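Local coordinates for dihydropteroate synthase (Mycobacterium smegmatis, PDB 6OMZ), which probably catalyses the condensation of para-aminobenzoate with 6-hydroxymethyl-7,8-dihydropterin diphosphate to 7,8-dihydropteroate, the immediate precursor of folates, at residues S100-H105 / I119-S124; V141-M146 / E188-D193. The protein carries 1 engineered substitution. All coordinates share one frame; numbering follows the deposited sequence. Where two conformers were deposited one is given.

Contact 1: S100-H105 / I119-S124; sequences SIDTMH and IVNDVS. With PMM (pterin-6-yl-methyl-monophosphate), chain D.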
loop_
_atom_site.group_PDB
_atom_site.type_symbol
_atom_site.label_atom_id
_atom_site.label_comp_id
_atom_site.label_asym_id
_atom_site.label_seq_id
_atom_site.Cartn_x
_atom_site.Cartn_y
_atom_site.Cartn_z
ATOM N N SER A 100 -6.258 6.644 4.080
ATOM C CA SER A 100 -4.909 6.444 4.587
ATOM C C SER A 100 -3.969 7.423 3.899
ATOM O O SER A 100 -4.140 7.728 2.712
ATOM C CB SER A 100 -4.432 5.006 4.376
ATOM O OG SER A 100 -4.468 4.635 3.020
ATOM N N ILE A 101 -2.994 7.930 4.655
ATOM C CA ILE A 101 -1.935 8.789 4.128
ATOM C C ILE A 101 -0.687 7.936 3.887
ATOM O O ILE A 101 -0.146 7.322 4.817
ATOM C CB ILE A 101 -1.631 9.967 5.074
ATOM C CG1 ILE A 101 -0.377 10.743 4.606
ATOM C CG2 ILE A 101 -1.463 9.503 6.532
ATOM C CD1 ILE A 101 -0.587 11.527 3.278
ATOM N N ASP A 102 -0.237 7.886 2.632
ATOM C CA ASP A 102 0.956 7.142 2.228
ATOM C C ASP A 102 2.135 8.101 2.365
ATOM O O ASP A 102 2.423 8.896 1.469
ATOM C CB ASP A 102 0.790 6.624 0.800
ATOM C CG ASP A 102 1.945 5.747 0.331
ATOM O OD1 ASP A 102 3.052 5.774 0.921
ATOM O OD2 ASP A 102 1.732 5.010 -0.655
ATOM N N THR A 103 2.807 8.059 3.518
ATOM C CA THR A 103 3.968 8.915 3.741
ATOM C C THR A 103 4.920 8.220 4.705
ATOM O O THR A 103 4.502 7.424 5.558
ATOM C CB THR A 103 3.574 10.315 4.283
ATOM O OG1 THR A 103 4.720 11.191 4.288
ATOM C CG2 THR A 103 3.058 10.215 5.718
ATOM N N MET A 104 6.217 8.509 4.533
ATOM C CA MET A 104 7.271 8.123 5.460
ATOM C C MET A 104 7.621 9.224 6.447
ATOM O O MET A 104 8.499 9.020 7.292
ATOM C CB MET A 104 8.575 7.774 4.722
ATOM C CG MET A 104 8.495 6.815 3.571
ATOM S SD MET A 104 10.160 6.640 2.859
ATOM C CE MET A 104 10.430 8.247 2.122
ATOM N N HIS A 105 7.010 10.397 6.328
ATOM C CA HIS A 105 7.461 11.582 7.045
ATOM C C HIS A 105 6.452 11.936 8.128
ATOM O O HIS A 105 5.265 12.111 7.839
ATOM C CB HIS A 105 7.662 12.732 6.061
ATOM C CG HIS A 105 8.612 12.393 4.955
ATOM N ND1 HIS A 105 8.276 12.496 3.621
ATOM C CD2 HIS A 105 9.882 11.925 4.988
ATOM C CE1 HIS A 105 9.308 12.125 2.880
ATOM N NE2 HIS A 105 10.293 11.771 3.685
ATOM N N ILE A 119 -5.769 6.510 8.777
ATOM C CA ILE A 119 -4.759 5.459 8.780
ATOM C C ILE A 119 -3.473 6.078 8.244
ATOM O O ILE A 119 -3.516 6.924 7.353
ATOM C CB ILE A 119 -5.184 4.270 7.878
ATOM C CG1 ILE A 119 -6.498 3.629 8.340
ATOM C CG2 ILE A 119 -4.073 3.213 7.762
ATOM C CD1 ILE A 119 -7.068 2.716 7.254
ATOM N N VAL A 120 -2.323 5.645 8.763
ATOM C CA VAL A 120 -1.019 6.066 8.248
ATOM C C VAL A 120 -0.362 4.866 7.581
ATOM O O VAL A 120 -0.229 3.804 8.202
ATOM C CB VAL A 120 -0.108 6.625 9.356
ATOM C CG1 VAL A 120 1.282 6.969 8.772
ATOM C CG2 VAL A 120 -0.736 7.851 9.983
ATOM N N ASN A 121 0.044 5.034 6.323
ATOM C CA ASN A 121 0.653 3.975 5.523
ATOM C C ASN A 121 2.118 4.341 5.274
ATOM O O ASN A 121 2.411 5.202 4.442
ATOM C CB ASN A 121 -0.101 3.807 4.201
ATOM C CG ASN A 121 0.543 2.774 3.303
ATOM O OD1 ASN A 121 1.199 1.856 3.787
ATOM N ND2 ASN A 121 0.362 2.920 1.987
ATOM N N ASP A 122 3.036 3.667 5.970
ATOM C CA ASP A 122 4.455 4.045 5.998
ATOM C C ASP A 122 5.290 2.990 5.279
ATOM O O ASP A 122 5.564 1.924 5.838
ATOM C CB ASP A 122 4.885 4.208 7.449
ATOM C CG ASP A 122 6.312 4.706 7.610
ATOM O OD1 ASP A 122 7.063 4.863 6.613
ATOM O OD2 ASP A 122 6.672 4.944 8.777
ATOM N N VAL A 123 5.721 3.291 4.046
ATOM C CA VAL A 123 6.508 2.305 3.301
ATOM C C VAL A 123 7.867 2.054 3.947
ATOM O O VAL A 123 8.524 1.059 3.623
ATOM C CB VAL A 123 6.670 2.698 1.808
ATOM C CG1 VAL A 123 5.286 2.837 1.125
ATOM C CG2 VAL A 123 7.510 3.963 1.636
ATOM N N SER A 124 8.306 2.906 4.878
ATOM C CA SER A 124 9.538 2.621 5.592
ATOM C C SER A 124 9.315 1.798 6.852
ATOM O O SER A 124 10.296 1.418 7.504
ATOM C CB SER A 124 10.256 3.919 5.977
ATOM O OG SER A 124 9.575 4.529 7.072
HETATM N N5 PMM D . 3.616 0.365 -2.936
HETATM C C6 PMM D . 3.822 1.653 -3.269
HETATM C C7 PMM D . 3.452 2.673 -2.409
HETATM N N8 PMM D . 2.907 2.484 -1.201
HETATM N N1 PMM D . 2.225 1.022 0.392
HETATM C C2 PMM D . 2.058 -0.226 0.822
HETATM N N2 PMM D . 1.613 -0.443 2.063
HETATM N N3 PMM D . 2.349 -1.323 0.062
HETATM C C4 PMM D . 2.856 -1.284 -1.220
HETATM O O4 PMM D . 3.069 -2.317 -1.847
HETATM C C4A PMM D . 3.080 0.083 -1.736
HETATM C C8A PMM D . 2.736 1.196 -0.875
HETATM C C9 PMM D . 4.565 1.913 -4.546
HETATM O O10 PMM D . 3.731 1.554 -5.679
HETATM P PA PMM D . 2.736 2.530 -6.527
HETATM O O1P PMM D . 2.088 1.644 -7.527
HETATM O O2P PMM D . 1.714 3.151 -5.573
HETATM O O3P PMM D . 3.571 3.634 -7.162
HETATM O O HOH W 1 4.767 5.674 2.946
HETATM O O HOH W 2 8.704 6.761 9.141
#
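Ile101 grips both sides of Val120 in the pattern of parallel strands: its N donates to Ile119 O, its O accepts from Asn121 N at 2.7 Å, and a weaker bond from Thr103 N to Asn121 O follows as the strands end. On the pterin side, Asp102 and Asn121 run side by side, both with CG anti to the backbone N (chi1 -176° and 177°), which carries their polar ends to the pterin rim. The Asn121 amide works in both directions: OD1 takes a nearly straight bond from PMM N2 (2.9 Å), while ND2 donates to PMM N1 at 3.1 Å. Asp102 OD2 comes within 2.8 Å of PMM N8 and has a salt bridge to Arg269. Val123 CG1 lies 3.3 Å from PMM N8, and its other methyl, CG2, packs against Met104 CG. A water ties the ends of the two strands to the start of the following loop, donating to Asp102 OD1 and Asn121 O and accepting from Val123 N. At the end of its strand, Asp122 forms an Asx turn, its OD1 met from one face of the carboxylate by Ser124 N and by Ser124 OG at 2.6 Å. The two strands and helix 106-114 form a beta-alpha-beta unit; that helix covers Ile101 and Val120, helix 132-139 also packs on Val120, and strands 61-65 and 143-146 continue the sheet beyond 98-102 and 119-122 respectively.

Contact 2: V141-M146 / E188-D193; sequences VPWILM and ERLVID. With PMM (pterin-6-yl-methyl-monophosphate), chain D; EDO (1,2-ethanediol), chain K.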
loop_
_atom_site.group_PDB
_atom_site.type_symbol
_atom_site.label_atom_id
_atom_site.label_comp_id
_atom_site.label_asym_id
_atom_site.label_seq_id
_atom_site.Cartn_x
_atom_site.Cartn_y
_atom_site.Cartn_z
ATOM N N VAL A 141 -4.559 5.827 15.823
ATOM C CA VAL A 141 -5.144 5.364 14.570
ATOM C C VAL A 141 -4.289 4.214 14.062
ATOM O O VAL A 141 -3.156 4.011 14.539
ATOM C CB VAL A 141 -5.246 6.504 13.522
ATOM C CG1 VAL A 141 -6.194 7.614 14.005
ATOM C CG2 VAL A 141 -3.852 7.047 13.189
ATOM N N PRO A 142 -4.794 3.415 13.118
ATOM C CA PRO A 142 -3.994 2.297 12.611
ATOM C C PRO A 142 -2.734 2.762 11.894
ATOM O O PRO A 142 -2.693 3.824 11.263
ATOM C CB PRO A 142 -4.951 1.575 11.651
ATOM C CG PRO A 142 -6.306 1.906 12.166
ATOM C CD PRO A 142 -6.189 3.340 12.637
ATOM N N TRP A 143 -1.694 1.937 11.995
ATOM C CA TRP A 143 -0.403 2.204 11.371
ATOM C C TRP A 143 -0.026 0.981 10.549
ATOM O O TRP A 143 0.078 -0.123 11.097
ATOM C CB TRP A 143 0.655 2.499 12.441
ATOM C CG TRP A 143 2.003 3.005 11.956
ATOM C CD1 TRP A 143 2.333 3.435 10.696
ATOM C CD2 TRP A 143 3.193 3.127 12.748
ATOM N NE1 TRP A 143 3.656 3.819 10.662
ATOM C CE2 TRP A 143 4.205 3.641 11.906
ATOM C CE3 TRP A 143 3.501 2.854 14.087
ATOM C CZ2 TRP A 143 5.502 3.889 12.361
ATOM C CZ3 TRP A 143 4.792 3.107 14.541
ATOM C CH2 TRP A 143 5.778 3.620 13.675
ATOM N N ILE A 144 0.139 1.171 9.238
ATOM C CA ILE A 144 0.591 0.114 8.336
ATOM C C ILE A 144 2.109 0.187 8.247
ATOM O O ILE A 144 2.663 1.203 7.805
ATOM C CB ILE A 144 -0.042 0.260 6.938
ATOM C CG1 ILE A 144 -1.572 0.147 7.010
ATOM C CG2 ILE A 144 0.510 -0.809 5.977
ATOM C CD1 ILE A 144 -2.295 0.675 5.759
ATOM N N LEU A 145 2.780 -0.900 8.643
ATOM C CA LEU A 145 4.234 -1.014 8.585
ATOM C C LEU A 145 4.611 -1.885 7.389
ATOM O O LEU A 145 4.429 -3.103 7.425
ATOM C CB LEU A 145 4.777 -1.622 9.878
ATOM C CG LEU A 145 4.413 -0.894 11.176
ATOM C CD1 LEU A 145 4.670 -1.795 12.374
ATOM C CD2 LEU A 145 5.218 0.400 11.293
ATOM N N MET A 146 5.149 -1.270 6.337
ATOM C CA MET A 146 5.601 -2.023 5.175
ATOM C C MET A 146 7.059 -2.432 5.326
ATOM O O MET A 146 7.873 -1.701 5.895
ATOM C CB MET A 146 5.441 -1.206 3.892
ATOM C CG MET A 146 5.357 -2.074 2.643
ATOM S SD MET A 146 5.656 -1.144 1.115
ATOM C CE MET A 146 7.444 -0.964 1.216
ATOM N N GLU A 188 -3.330 -3.746 18.695
ATOM C CA GLU A 188 -4.480 -3.934 17.823
ATOM C C GLU A 188 -4.504 -2.959 16.648
ATOM O O GLU A 188 -5.246 -3.194 15.694
ATOM C CB GLU A 188 -5.777 -3.797 18.625
ATOM C CG GLU A 188 -5.977 -4.855 19.716
ATOM C CD GLU A 188 -5.217 -4.560 21.001
ATOM O OE1 GLU A 188 -4.583 -3.487 21.109
ATOM O OE2 GLU A 188 -5.260 -5.414 21.913
ATOM N N ARG A 189 -3.711 -1.890 16.679
ATOM C CA ARG A 189 -3.767 -0.878 15.628
ATOM C C ARG A 189 -2.695 -1.055 14.556
ATOM O O ARG A 189 -2.584 -0.221 13.659
ATOM C CB ARG A 189 -3.680 0.518 16.253
ATOM C CG ARG A 189 -4.862 0.794 17.179
ATOM C CD ARG A 189 -5.113 2.273 17.395
ATOM N NE ARG A 189 -6.387 2.497 18.079
ATOM C CZ ARG A 189 -6.512 2.791 19.368
ATOM N NH1 ARG A 189 -5.437 2.916 20.137
ATOM N NH2 ARG A 189 -7.717 2.974 19.892
ATOM N N LEU A 190 -1.936 -2.136 14.592
ATOM C CA LEU A 190 -0.876 -2.336 13.618
ATOM C C LEU A 190 -1.338 -3.218 12.468
ATOM O O LEU A 190 -2.114 -4.158 12.658
ATOM C CB LEU A 190 0.349 -2.939 14.296
ATOM C CG LEU A 190 0.872 -1.925 15.307
ATOM C CD1 LEU A 190 1.739 -2.590 16.351
ATOM C CD2 LEU A 190 1.617 -0.799 14.573
ATOM N N VAL A 191 -0.869 -2.882 11.268
ATOM C CA VAL A 191 -1.009 -3.676 10.057
ATOM C C VAL A 191 0.400 -3.868 9.509
ATOM O O VAL A 191 1.256 -2.990 9.660
ATOM C CB VAL A 191 -1.925 -2.961 9.031
ATOM C CG1 VAL A 191 -2.040 -3.755 7.723
ATOM C CG2 VAL A 191 -3.316 -2.681 9.644
ATOM N N ILE A 192 0.662 -5.032 8.901
ATOM C CA ILE A 192 1.964 -5.269 8.284
ATOM C C ILE A 192 1.780 -5.582 6.803
ATOM O O ILE A 192 0.715 -6.019 6.363
ATOM C CB ILE A 192 2.751 -6.395 8.985
ATOM C CG1 ILE A 192 1.913 -7.675 9.055
ATOM C CG2 ILE A 192 3.213 -5.918 10.376
ATOM C CD1 ILE A 192 2.632 -8.862 9.717
ATOM N N ASP A 193 2.857 -5.372 6.030
ATOM C CA ASP A 193 2.801 -5.472 4.563
ATOM C C ASP A 193 4.174 -5.988 4.139
ATOM O O ASP A 193 5.181 -5.388 4.534
ATOM C CB ASP A 193 2.497 -4.093 3.943
ATOM C CG ASP A 193 2.391 -4.107 2.412
ATOM O OD1 ASP A 193 3.084 -4.895 1.739
ATOM O OD2 ASP A 193 1.614 -3.281 1.876
HETATM N N5 PMM D . 3.616 0.365 -2.936
HETATM C C6 PMM D . 3.822 1.653 -3.269
HETATM C C7 PMM D . 3.452 2.673 -2.409
HETATM N N8 PMM D . 2.907 2.484 -1.201
HETATM N N1 PMM D . 2.225 1.022 0.392
HETATM C C2 PMM D . 2.058 -0.226 0.822
HETATM N N2 PMM D . 1.613 -0.443 2.063
HETATM N N3 PMM D . 2.349 -1.323 0.062
HETATM C C4 PMM D . 2.856 -1.284 -1.220
HETATM O O4 PMM D . 3.069 -2.317 -1.847
HETATM C C4A PMM D . 3.080 0.083 -1.736
HETATM C C8A PMM D . 2.736 1.196 -0.875
HETATM C C9 PMM D . 4.565 1.913 -4.546
HETATM O O10 PMM D . 3.731 1.554 -5.679
HETATM P PA PMM D . 2.736 2.530 -6.527
HETATM O O1P PMM D . 2.088 1.644 -7.527
HETATM O O2P PMM D . 1.714 3.151 -5.573
HETATM O O3P PMM D . 3.571 3.634 -7.162
HETATM C C1 EDO K . 10.302 -2.061 8.110
HETATM O O1 EDO K . 10.467 -1.622 6.754
HETATM C C2 EDO K . 11.010 -3.397 8.298
HETATM O O2 EDO K . 12.375 -3.276 7.880
#
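Met146 and Asp193 both set CG anti to the backbone N (chi1 -157° and -179°), which lays the two side chains alongside each other, Met146 CG 3.6 Å from Asp193 CG, on the face that looks to the pterin. From there the methionine bends at chi3 (76°), and its SD lies 3.5 Å from PMM N3. Asp193 OD2 collects two bonds from the ligand, from PMM N3 and from PMM N2, each 2.8 Å long; the pair is consistent with a pterin that carries a proton on N3 beside its 2-amino group. Asp193 OD1 is held separately by the backbone N of Gly195, a second-shell contact that would limit rotation of the group. The frame behind this site is a pair of neighbouring parallel strands of the TIM-barrel fold, to which the pterin-binding family belongs, with the ligand at their C-terminal ends. Backbone bonds run from Trp143 N to Arg189 O, from Val191 N to Trp143 O and from Leu145 N to Val191 O, before a weak one from Asp193 N to Leu145 O. Deeper on the pterin face, Ile144 CG1 packs on Val191 CB (3.7 Å), the two side chains pointing the same way. On the reverse face, Leu190 CD2 touches both Trp143 CB and Leu145 CD1, while Leu145 CD2 sits over the centre of the indole ring, 3.4 Å above its plane. Helix 165-182 closes over Trp143, Leu190 and Ile192, and helix 132-139 also packs on Trp143, through Met132, Ala133 and Leu136.

Both contacts are buried and belong to one parallel sheet, in which strands 119-122 and 143-146 are neighbours: Val120 O and Ile144 N, 2.9 Å apart, are probably hydrogen-bonded and join contact 1 to contact 2. Each has an apolar face turned to the surrounding helices and a polar end at the pterin, but the chemistry differs. In contact 1 an amide and a carboxylate meet the ligand, waters bridge the two segments, and Thr103 and Asp122 each form a local side-chain turn; contact 2 offers a carboxylate and a thioether, with a more extensive hydrocarbon layer behind. Asn121 and Asp193 share PMM N2. Among touching residues, exposure is partial at Val141, Pro142 and Arg189, where contact 2 begins, and at Asp102 and Met104 in contact 1.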